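Local structure of ADP-ribosylation factor guanine nucleotide-exchange factor SEC7 (Saccharomyces cerevisiae, 4OIY) at residues A11-C15 with V29-F35. The protein activates the GTPase ARF1 at the trans-Golgi network through its catalytic Sec7 domain, the part in this chain, promoting vesicle budding and Golgi traffic. Sequence-based numbering, arbitrary orientation.
Sequences ALSEC and VLIKKGF
Phe35 lays its ring against the start of helix 11-21, touching Ala11, Leu12 and Cys15 together. The aromatic contacts differ in approach. Leu12 CD1 sits over one face in a CH-pi contact, 4.1 Å from the centroid of the Phe35 ring and 13° off its normal, displaced toward the rim. With its CG anti to the backbone N (chi1 178°), Leu12 brings this methyl over the ring face, while the far end of the ring reaches the helix backbone, Phe35 CZ lying 3.5 Å from Leu12 N. Ala11 CB meets the ring edge in plane. Cys15 SG makes an oblique sulfur-aromatic contact, 66° off the normal, with Phe35 CD2 at 3.8 Å. A serine in place of Phe35 would probably strip Leu12 CD1 and Cys15 SG of their aromatic partner and open a gap beside the helix.

Apolar packing centres on the buried Cys15. Its CB lies 3.6 Å from Leu30 CD2, and Val29 CG1 approaches the sulfur more loosely. The Lys33 chain folds alongside, bending at chi3 and chi4 so that CE passes 3.3 Å from Cys15 SG and NZ ends 3.5 Å from Ala11 CB. The Glu14 carboxylate lies near this ammonium without touching it, near enough that each probably favours the charged form of the other.

A Schellman motif at Gly34, with positive phi, ends helix 23-32 and turns the chain so that Phe35 can face the earlier helix. The contact thus packs the start of helix 11-21 against the C-terminal end of helix 23-32, its successor, in the all-helical Sec7 domain, with Leu36 continuing beside Leu30 and Ile31.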
loop_
_atom_site.group_PDB
_atom_site.type_symbol
_atom_site.label_atom_id
_atom_site.label_comp_id
_atom_site.label_asym_id
_atom_site.label_seq_id
_atom_site.Cartn_x
_atom_site.Cartn_y
_atom_site.Cartn_z
ATOM N N ALA A 11 -0.641 28.474 -2.366
ATOM C CA ALA A 11 0.535 28.144 -1.565
ATOM C C ALA A 11 0.669 26.632 -1.374
ATOM O O ALA A 11 1.769 26.084 -1.478
ATOM C CB ALA A 11 0.460 28.844 -0.213
ATOM N N LEU A 12 -0.449 25.964 -1.105
ATOM C CA LEU A 12 -0.457 24.507 -0.945
ATOM C C LEU A 12 -0.057 23.810 -2.239
ATOM O O LEU A 12 0.701 22.847 -2.206
ATOM C CB LEU A 12 -1.824 23.998 -0.489
ATOM C CG LEU A 12 -1.996 22.479 -0.321
ATOM C CD1 LEU A 12 -0.990 21.904 0.666
ATOM C CD2 LEU A 12 -3.415 22.153 0.118
ATOM N N SER A 13 -0.569 24.277 -3.374
ATOM C CA SER A 13 -0.226 23.668 -4.661
ATOM C C SER A 13 1.262 23.818 -4.969
ATOM O O SER A 13 1.890 22.906 -5.497
ATOM C CB SER A 13 -1.085 24.247 -5.790
ATOM O OG SER A 13 -2.448 23.888 -5.605
ATOM N N GLU A 14 1.837 24.958 -4.603
ATOM C CA GLU A 14 3.280 25.152 -4.729
ATOM C C GLU A 14 4.058 24.134 -3.889
ATOM O O GLU A 14 5.036 23.566 -4.368
ATOM C CB GLU A 14 3.670 26.584 -4.350
ATOM C CG GLU A 14 3.237 27.615 -5.385
ATOM C CD GLU A 14 3.460 29.056 -4.946
ATOM O OE1 GLU A 14 3.494 29.328 -3.729
ATOM O OE2 GLU A 14 3.588 29.934 -5.832
ATOM N N CYS A 15 3.608 23.892 -2.661
ATOM C CA CYS A 15 4.240 22.899 -1.776
ATOM C C CYS A 15 4.106 21.473 -2.312
ATOM O O CYS A 15 5.019 20.654 -2.163
ATOM C CB CYS A 15 3.632 22.948 -0.373
ATOM S SG CYS A 15 4.070 24.391 0.625
ATOM N N VAL A 29 9.652 22.752 4.180
ATOM C CA VAL A 29 8.893 23.859 3.575
ATOM C C VAL A 29 7.427 23.863 4.014
ATOM O O VAL A 29 6.844 24.921 4.238
ATOM C CB VAL A 29 8.946 23.813 2.026
ATOM C CG1 VAL A 29 8.063 24.897 1.416
ATOM C CG2 VAL A 29 10.378 23.953 1.531
ATOM N N LEU A 30 6.824 22.679 4.119
ATOM C CA LEU A 30 5.453 22.552 4.604
ATOM C C LEU A 30 5.304 23.045 6.048
ATOM O O LEU A 30 4.289 23.644 6.392
ATOM C CB LEU A 30 4.975 21.099 4.509
ATOM C CG LEU A 30 4.644 20.573 3.108
ATOM C CD1 LEU A 30 4.704 19.053 3.098
ATOM C CD2 LEU A 30 3.275 21.061 2.654
ATOM N N ILE A 31 6.312 22.777 6.879
ATOM C CA ILE A 31 6.302 23.218 8.279
ATOM C C ILE A 31 6.477 24.739 8.335
ATOM O O ILE A 31 5.693 25.431 8.979
ATOM C CB ILE A 31 7.402 22.517 9.116
ATOM C CG1 ILE A 31 7.208 20.991 9.106
ATOM C CG2 ILE A 31 7.384 23.020 10.555
ATOM C CD1 ILE A 31 8.453 20.216 9.486
ATOM N N LYS A 32 7.497 25.241 7.639
ATOM C CA LYS A 32 7.757 26.682 7.494
ATOM C C LYS A 32 6.482 27.442 7.146
ATOM O O LYS A 32 6.188 28.476 7.746
ATOM C CB LYS A 32 8.838 26.914 6.419
ATOM C CG LYS A 32 9.220 28.368 6.147
ATOM C CD LYS A 32 8.443 28.979 4.991
ATOM C CE LYS A 32 8.911 30.396 4.694
ATOM N NZ LYS A 32 7.831 31.223 4.084
ATOM N N LYS A 33 5.726 26.915 6.184
ATOM C CA LYS A 33 4.517 27.577 5.694
ATOM C C LYS A 33 3.248 27.224 6.475
ATOM O O LYS A 33 2.179 27.756 6.183
ATOM C CB LYS A 33 4.324 27.277 4.207
ATOM C CG LYS A 33 5.426 27.855 3.334
ATOM C CD LYS A 33 5.355 27.362 1.896
ATOM C CE LYS A 33 4.000 27.628 1.254
ATOM N NZ LYS A 33 3.596 29.062 1.298
ATOM N N GLY A 34 3.365 26.334 7.459
ATOM C CA GLY A 34 2.262 26.025 8.366
ATOM C C GLY A 34 1.309 24.930 7.916
ATOM O O GLY A 34 0.287 24.692 8.565
ATOM N N PHE A 35 1.632 24.259 6.815
ATOM C CA PHE A 35 0.793 23.168 6.308
ATOM C C PHE A 35 1.037 21.860 7.051
ATOM O O PHE A 35 0.215 20.947 6.985
ATOM C CB PHE A 35 1.032 22.956 4.813
ATOM C CG PHE A 35 0.463 24.041 3.951
ATOM C CD1 PHE A 35 -0.906 24.267 3.918
ATOM C CD2 PHE A 35 1.288 24.834 3.167
ATOM C CE1 PHE A 35 -1.441 25.265 3.126
ATOM C CE2 PHE A 35 0.757 25.833 2.371
ATOM C CZ PHE A 35 -0.608 26.049 2.351
#